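Local coordinates for vacuolar aminopeptidase 1 (Saccharomyces cerevisiae, PDB 5JGF), which removes amino acids from the N-terminus of peptides in the yeast vacuole as a zinc-dependent dodecamer and is the major cargo of the cytoplasm-to-vacuole targeting pathway, at residues D204-L218 with G227-D239. Sequence-based numbering, arbitrary orientation.
Sequences DEKKSPLFGKHCIHL and GVEVSELIQMDLD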
loop_
_atom_site.group_PDB
_atom_site.type_symbol
_atom_site.label_atom_id
_atom_site.label_comp_id
_atom_site.label_asym_id
_atom_site.label_seq_id
_atom_site.Cartn_x
_atom_site.Cartn_y
_atom_site.Cartn_z
ATOM N N ASP D 204 -60.936 -4.796 -17.713
ATOM C CA ASP D 204 -60.880 -6.202 -17.337
ATOM C C ASP D 204 -59.470 -6.605 -16.905
ATOM O O ASP D 204 -59.293 -7.289 -15.895
ATOM C CB ASP D 204 -61.330 -7.084 -18.504
ATOM C CG ASP D 204 -61.690 -8.491 -18.062
ATOM O OD1 ASP D 204 -61.121 -9.462 -18.609
ATOM O OD2 ASP D 204 -62.550 -8.625 -17.165
ATOM N N GLU D 205 -58.469 -6.180 -17.672
ATOM C CA GLU D 205 -57.081 -6.506 -17.362
ATOM C C GLU D 205 -56.688 -5.988 -15.981
ATOM O O GLU D 205 -55.914 -6.628 -15.268
ATOM C CB GLU D 205 -56.148 -5.918 -18.427
ATOM C CG GLU D 205 -56.400 -6.455 -19.830
ATOM C CD GLU D 205 -55.620 -5.710 -20.894
ATOM O OE1 GLU D 205 -55.511 -4.470 -20.788
ATOM O OE2 GLU D 205 -55.130 -6.353 -21.845
ATOM N N LYS D 206 -57.235 -4.836 -15.604
ATOM C CA LYS D 206 -56.937 -4.232 -14.310
ATOM C C LYS D 206 -57.501 -5.047 -13.155
ATOM O O LYS D 206 -57.202 -4.774 -11.994
ATOM C CB LYS D 206 -57.495 -2.810 -14.242
ATOM C CG LYS D 206 -56.895 -1.853 -15.254
ATOM C CD LYS D 206 -57.560 -0.491 -15.155
ATOM C CE LYS D 206 -57.028 0.469 -16.203
ATOM N NZ LYS D 206 -57.725 1.786 -16.136
ATOM N N LYS D 207 -58.319 -6.045 -13.471
ATOM C CA LYS D 207 -58.912 -6.889 -12.442
ATOM C C LYS D 207 -57.934 -7.948 -11.948
ATOM O O LYS D 207 -58.133 -8.547 -10.892
ATOM C CB LYS D 207 -60.178 -7.566 -12.977
ATOM C CG LYS D 207 -61.303 -6.595 -13.306
ATOM C CD LYS D 207 -62.537 -7.331 -13.809
ATOM C CE LYS D 207 -63.672 -6.362 -14.091
ATOM N NZ LYS D 207 -64.867 -7.082 -14.631
ATOM N N SER D 208 -56.873 -8.175 -12.713
ATOM C CA SER D 208 -55.875 -9.168 -12.341
ATOM C C SER D 208 -55.077 -8.744 -11.117
ATOM O O SER D 208 -54.672 -7.592 -10.999
ATOM C CB SER D 208 -54.904 -9.413 -13.500
ATOM O OG SER D 208 -53.826 -10.241 -13.088
ATOM N N PRO D 209 -54.859 -9.673 -10.178
ATOM C CA PRO D 209 -54.089 -9.349 -8.977
ATOM C C PRO D 209 -52.662 -8.969 -9.372
ATOM O O PRO D 209 -51.912 -8.406 -8.576
ATOM C CB PRO D 209 -54.134 -10.649 -8.179
ATOM C CG PRO D 209 -55.470 -11.219 -8.550
ATOM C CD PRO D 209 -55.508 -10.990 -10.047
ATOM N N LEU D 210 -52.297 -9.281 -10.613
ATOM C CA LEU D 210 -50.959 -8.979 -11.107
ATOM C C LEU D 210 -50.844 -7.659 -11.855
ATOM O O LEU D 210 -49.740 -7.245 -12.212
ATOM C CB LEU D 210 -50.457 -10.111 -12.007
ATOM C CG LEU D 210 -50.196 -11.445 -11.301
ATOM C CD1 LEU D 210 -49.634 -12.448 -12.291
ATOM C CD2 LEU D 210 -49.225 -11.232 -10.148
ATOM N N PHE D 211 -51.965 -6.992 -12.108
ATOM C CA PHE D 211 -51.881 -5.723 -12.817
ATOM C C PHE D 211 -51.020 -4.757 -12.016
ATOM O O PHE D 211 -51.217 -4.585 -10.815
ATOM C CB PHE D 211 -53.264 -5.112 -13.045
ATOM C CG PHE D 211 -53.216 -3.773 -13.722
ATOM C CD1 PHE D 211 -53.246 -2.599 -12.977
ATOM C CD2 PHE D 211 -53.073 -3.685 -15.102
ATOM C CE1 PHE D 211 -53.130 -1.357 -13.596
ATOM C CE2 PHE D 211 -52.954 -2.447 -15.732
ATOM C CZ PHE D 211 -52.983 -1.282 -14.978
ATOM N N GLY D 212 -50.058 -4.133 -12.684
ATOM C CA GLY D 212 -49.184 -3.200 -12.002
ATOM C C GLY D 212 -47.914 -3.857 -11.495
ATOM O O GLY D 212 -46.897 -3.183 -11.326
ATOM N N LYS D 213 -47.962 -5.166 -11.256
ATOM C CA LYS D 213 -46.792 -5.892 -10.765
ATOM C C LYS D 213 -45.857 -6.283 -11.907
ATOM O O LYS D 213 -44.667 -6.521 -11.701
ATOM C CB LYS D 213 -47.224 -7.145 -9.999
ATOM C CG LYS D 213 -47.926 -6.860 -8.678
ATOM C CD LYS D 213 -48.118 -8.140 -7.880
ATOM C CE LYS D 213 -48.652 -7.861 -6.480
ATOM N NZ LYS D 213 -49.968 -7.165 -6.505
ATOM N N HIS D 214 -46.415 -6.353 -13.110
ATOM C CA HIS D 214 -45.666 -6.697 -14.312
ATOM C C HIS D 214 -46.263 -5.838 -15.416
ATOM O O HIS D 214 -47.467 -5.599 -15.419
ATOM C CB HIS D 214 -45.854 -8.175 -14.649
ATOM C CG HIS D 214 -45.499 -9.099 -13.527
ATOM N ND1 HIS D 214 -44.198 -9.329 -13.135
ATOM C CD2 HIS D 214 -46.278 -9.825 -12.691
ATOM C CE1 HIS D 214 -44.191 -10.158 -12.105
ATOM N NE2 HIS D 214 -45.440 -10.474 -11.816
ATOM N N CYS D 215 -45.438 -5.369 -16.349
ATOM C CA CYS D 215 -45.954 -4.524 -17.421
ATOM C C CYS D 215 -47.066 -5.254 -18.160
ATOM O O CYS D 215 -47.030 -6.476 -18.318
ATOM C CB CYS D 215 -44.841 -4.134 -18.396
ATOM S SG CYS D 215 -44.165 -5.503 -19.323
ATOM N N ILE D 216 -48.055 -4.490 -18.608
ATOM C CA ILE D 216 -49.198 -5.050 -19.312
ATOM C C ILE D 216 -48.812 -5.866 -20.542
ATOM O O ILE D 216 -49.487 -6.843 -20.872
ATOM C CB ILE D 216 -50.196 -3.935 -19.716
ATOM C CG1 ILE D 216 -51.506 -4.566 -20.191
ATOM C CG2 ILE D 216 -49.602 -3.063 -20.816
ATOM C CD1 ILE D 216 -52.199 -5.382 -19.126
ATOM N N HIS D 217 -47.734 -5.478 -21.217
ATOM C CA HIS D 217 -47.285 -6.210 -22.399
ATOM C C HIS D 217 -46.918 -7.643 -22.030
ATOM O O HIS D 217 -47.302 -8.589 -22.719
ATOM C CB HIS D 217 -46.088 -5.506 -23.033
ATOM N N LEU D 218 -46.175 -7.797 -20.938
ATOM C CA LEU D 218 -45.765 -9.121 -20.478
ATOM C C LEU D 218 -46.968 -9.945 -20.027
ATOM O O LEU D 218 -47.065 -11.131 -20.344
ATOM C CB LEU D 218 -44.762 -9.002 -19.325
ATOM C CG LEU D 218 -44.313 -10.318 -18.670
ATOM C CD1 LEU D 218 -43.703 -11.250 -19.714
ATOM C CD2 LEU D 218 -43.299 -10.025 -17.571
ATOM N N GLY D 227 -53.306 -19.281 -22.967
ATOM C CA GLY D 227 -54.669 -19.362 -23.454
ATOM C C GLY D 227 -55.692 -18.930 -22.418
ATOM O O GLY D 227 -56.778 -19.503 -22.328
ATOM N N VAL D 228 -55.347 -17.920 -21.627
ATOM C CA VAL D 228 -56.256 -17.412 -20.606
ATOM C C VAL D 228 -56.326 -15.895 -20.707
ATOM O O VAL D 228 -55.590 -15.284 -21.484
ATOM C CB VAL D 228 -55.785 -17.793 -19.183
ATOM C CG1 VAL D 228 -55.688 -19.305 -19.056
ATOM C CG2 VAL D 228 -54.442 -17.140 -18.884
ATOM N N GLU D 229 -57.215 -15.289 -19.927
ATOM C CA GLU D 229 -57.361 -13.840 -19.934
ATOM C C GLU D 229 -56.437 -13.233 -18.882
ATOM O O GLU D 229 -56.145 -13.867 -17.869
ATOM C CB GLU D 229 -58.808 -13.446 -19.626
ATOM C CG GLU D 229 -59.834 -13.989 -20.609
ATOM C CD GLU D 229 -59.546 -13.575 -22.037
ATOM O OE1 GLU D 229 -59.360 -12.365 -22.280
ATOM O OE2 GLU D 229 -59.510 -14.461 -22.918
ATOM N N VAL D 230 -55.980 -12.008 -19.124
ATOM C CA VAL D 230 -55.099 -11.328 -18.180
ATOM C C VAL D 230 -55.756 -11.233 -16.800
ATOM O O VAL D 230 -55.102 -11.443 -15.779
ATOM C CB VAL D 230 -54.734 -9.903 -18.676
ATOM C CG1 VAL D 230 -53.998 -9.134 -17.581
ATOM C CG2 VAL D 230 -53.854 -9.996 -19.920
ATOM N N SER D 231 -57.050 -10.927 -16.774
ATOM C CA SER D 231 -57.782 -10.807 -15.515
ATOM C C SER D 231 -57.731 -12.092 -14.693
ATOM O O SER D 231 -57.884 -12.066 -13.471
ATOM C CB SER D 231 -59.246 -10.448 -15.785
ATOM O OG SER D 231 -59.892 -11.477 -16.519
ATOM N N GLU D 232 -57.506 -13.214 -15.367
ATOM C CA GLU D 232 -57.461 -14.506 -14.697
ATOM C C GLU D 232 -56.108 -14.853 -14.076
ATOM O O GLU D 232 -56.011 -15.788 -13.283
ATOM C CB GLU D 232 -57.894 -15.598 -15.677
ATOM C CG GLU D 232 -59.250 -15.307 -16.314
ATOM C CD GLU D 232 -59.688 -16.369 -17.305
ATOM O OE1 GLU D 232 -58.918 -16.672 -18.239
ATOM O OE2 GLU D 232 -60.812 -16.892 -17.154
ATOM N N LEU D 233 -55.068 -14.102 -14.427
ATOM C CA LEU D 233 -53.736 -14.358 -13.877
ATOM C C LEU D 233 -53.653 -13.918 -12.416
ATOM O O LEU D 233 -53.985 -12.777 -12.089
ATOM C CB LEU D 233 -52.675 -13.613 -14.690
ATOM C CG LEU D 233 -52.555 -13.931 -16.184
ATOM C CD1 LEU D 233 -51.497 -13.025 -16.799
ATOM C CD2 LEU D 233 -52.192 -15.396 -16.390
ATOM N N ILE D 234 -53.207 -14.821 -11.542
ATOM C CA ILE D 234 -53.076 -14.517 -10.114
ATOM C C ILE D 234 -51.633 -14.467 -9.613
ATOM O O ILE D 234 -51.315 -13.682 -8.720
ATOM C CB ILE D 234 -53.866 -15.532 -9.249
ATOM C CG1 ILE D 234 -55.305 -15.051 -9.092
ATOM C CG2 ILE D 234 -53.232 -15.690 -7.878
ATOM C CD1 ILE D 234 -56.273 -15.822 -9.916
ATOM N N GLN D 235 -50.773 -15.314 -10.170
ATOM C CA GLN D 235 -49.359 -15.352 -9.791
ATOM C C GLN D 235 -48.546 -16.098 -10.838
ATOM O O GLN D 235 -49.101 -16.762 -11.713
ATOM C CB GLN D 235 -49.164 -16.039 -8.433
ATOM C CG GLN D 235 -48.966 -15.084 -7.256
ATOM C CD GLN D 235 -47.902 -14.032 -7.529
ATOM O OE1 GLN D 235 -46.965 -14.264 -8.296
ATOM N NE2 GLN D 235 -48.035 -12.873 -6.894
ATOM N N MET D 236 -47.226 -15.979 -10.753
ATOM C CA MET D 236 -46.358 -16.665 -11.697
ATOM C C MET D 236 -44.938 -16.829 -11.184
ATOM O O MET D 236 -44.467 -16.055 -10.352
ATOM C CB MET D 236 -46.351 -15.937 -13.045
ATOM C CG MET D 236 -46.194 -14.439 -12.954
ATOM S SD MET D 236 -46.330 -13.644 -14.578
ATOM C CE MET D 236 -44.844 -12.673 -14.545
ATOM N N ASP D 237 -44.280 -17.869 -11.679
ATOM C CA ASP D 237 -42.904 -18.202 -11.325
ATOM C C ASP D 237 -42.247 -18.452 -12.676
ATOM O O ASP D 237 -42.290 -19.565 -13.200
ATOM C CB ASP D 237 -42.879 -19.473 -10.468
ATOM C CG ASP D 237 -41.477 -19.869 -10.034
ATOM O OD1 ASP D 237 -40.505 -19.212 -10.460
ATOM O OD2 ASP D 237 -41.351 -20.851 -9.268
ATOM N N LEU D 238 -41.657 -17.403 -13.243
ATOM C CA LEU D 238 -41.027 -17.495 -14.557
ATOM C C LEU D 238 -39.511 -17.331 -14.525
ATOM O O LEU D 238 -38.974 -16.598 -13.693
ATOM C CB LEU D 238 -41.621 -16.434 -15.493
ATOM C CG LEU D 238 -43.151 -16.401 -15.613
ATOM C CD1 LEU D 238 -43.569 -15.308 -16.597
ATOM C CD2 LEU D 238 -43.660 -17.760 -16.074
ATOM N N ASP D 239 -38.842 -18.026 -15.445
ATOM C CA ASP D 239 -37.388 -17.987 -15.595
ATOM C C ASP D 239 -37.057 -17.300 -16.909
ATOM O O ASP D 239 -37.907 -17.172 -17.794
ATOM C CB ASP D 239 -36.773 -19.383 -15.774
ATOM C CG ASP D 239 -36.930 -20.286 -14.581
ATOM O OD1 ASP D 239 -36.438 -21.428 -14.693
ATOM O OD2 ASP D 239 -37.515 -19.888 -13.559
HETATM O O HOH W 1 -58.489 -9.510 -19.259
HETATM O O HOH W 2 -45.340 -12.394 -9.732
#
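The imidazole of His214 meets Met236 face on: the methyl CE stands 3.5 Å from the ring centroid, only 6° off the normal, a CH-pi contact in which the thioether SD also lies over the same face, farther out. Chi1 of 46° swings Met236 CG between its own backbone N and carbonyl carbon, and a bend at chi3 then lays the methyl on the ring. The ring's rotation is fixed at its edge, where NE2 shares a water, lying in the ring plane, with Gln235 OE1, and ND1 bonds to Ser103. Beside this pair Leu210 lies along the start of the strand: its CD1 packs 4.0 Å from Met236 CG and equally close to Leu233 CB, while CD2 lies 3.8 Å from Gln235 NE2, an amide nitrogen that bonds to Glu390 of a second subunit. A buried polar link ties the turn to the strand's start. With chi1 at 172°, Ser208 OG turns away from its own backbone N and beside its carbonyl carbon, where it donates to Leu233 O over 2.7 Å, tilted from the carbonyl plane. Pro209 follows, its CG 3.9 Å from Ile234 CG1. At the far end a water accepts from Ser231 N and donates to Asp204 OD1, so that it links the Asp204 carboxylate to the backbone of Ser231, and Val230 CG1 rests 4.0 Å from Glu205 CB, whose carboxylate pairs with Arg220. The type I turn from Ser208 to Phe211 thus packs against the 3-10 turn 230-232 and the start of strand 233-242, an inner strand of the six-stranded antiparallel sheet, between strands 132-140 and 96-99, where Ile234 and Gln235 opposite Leu139 form a classic beta bulge.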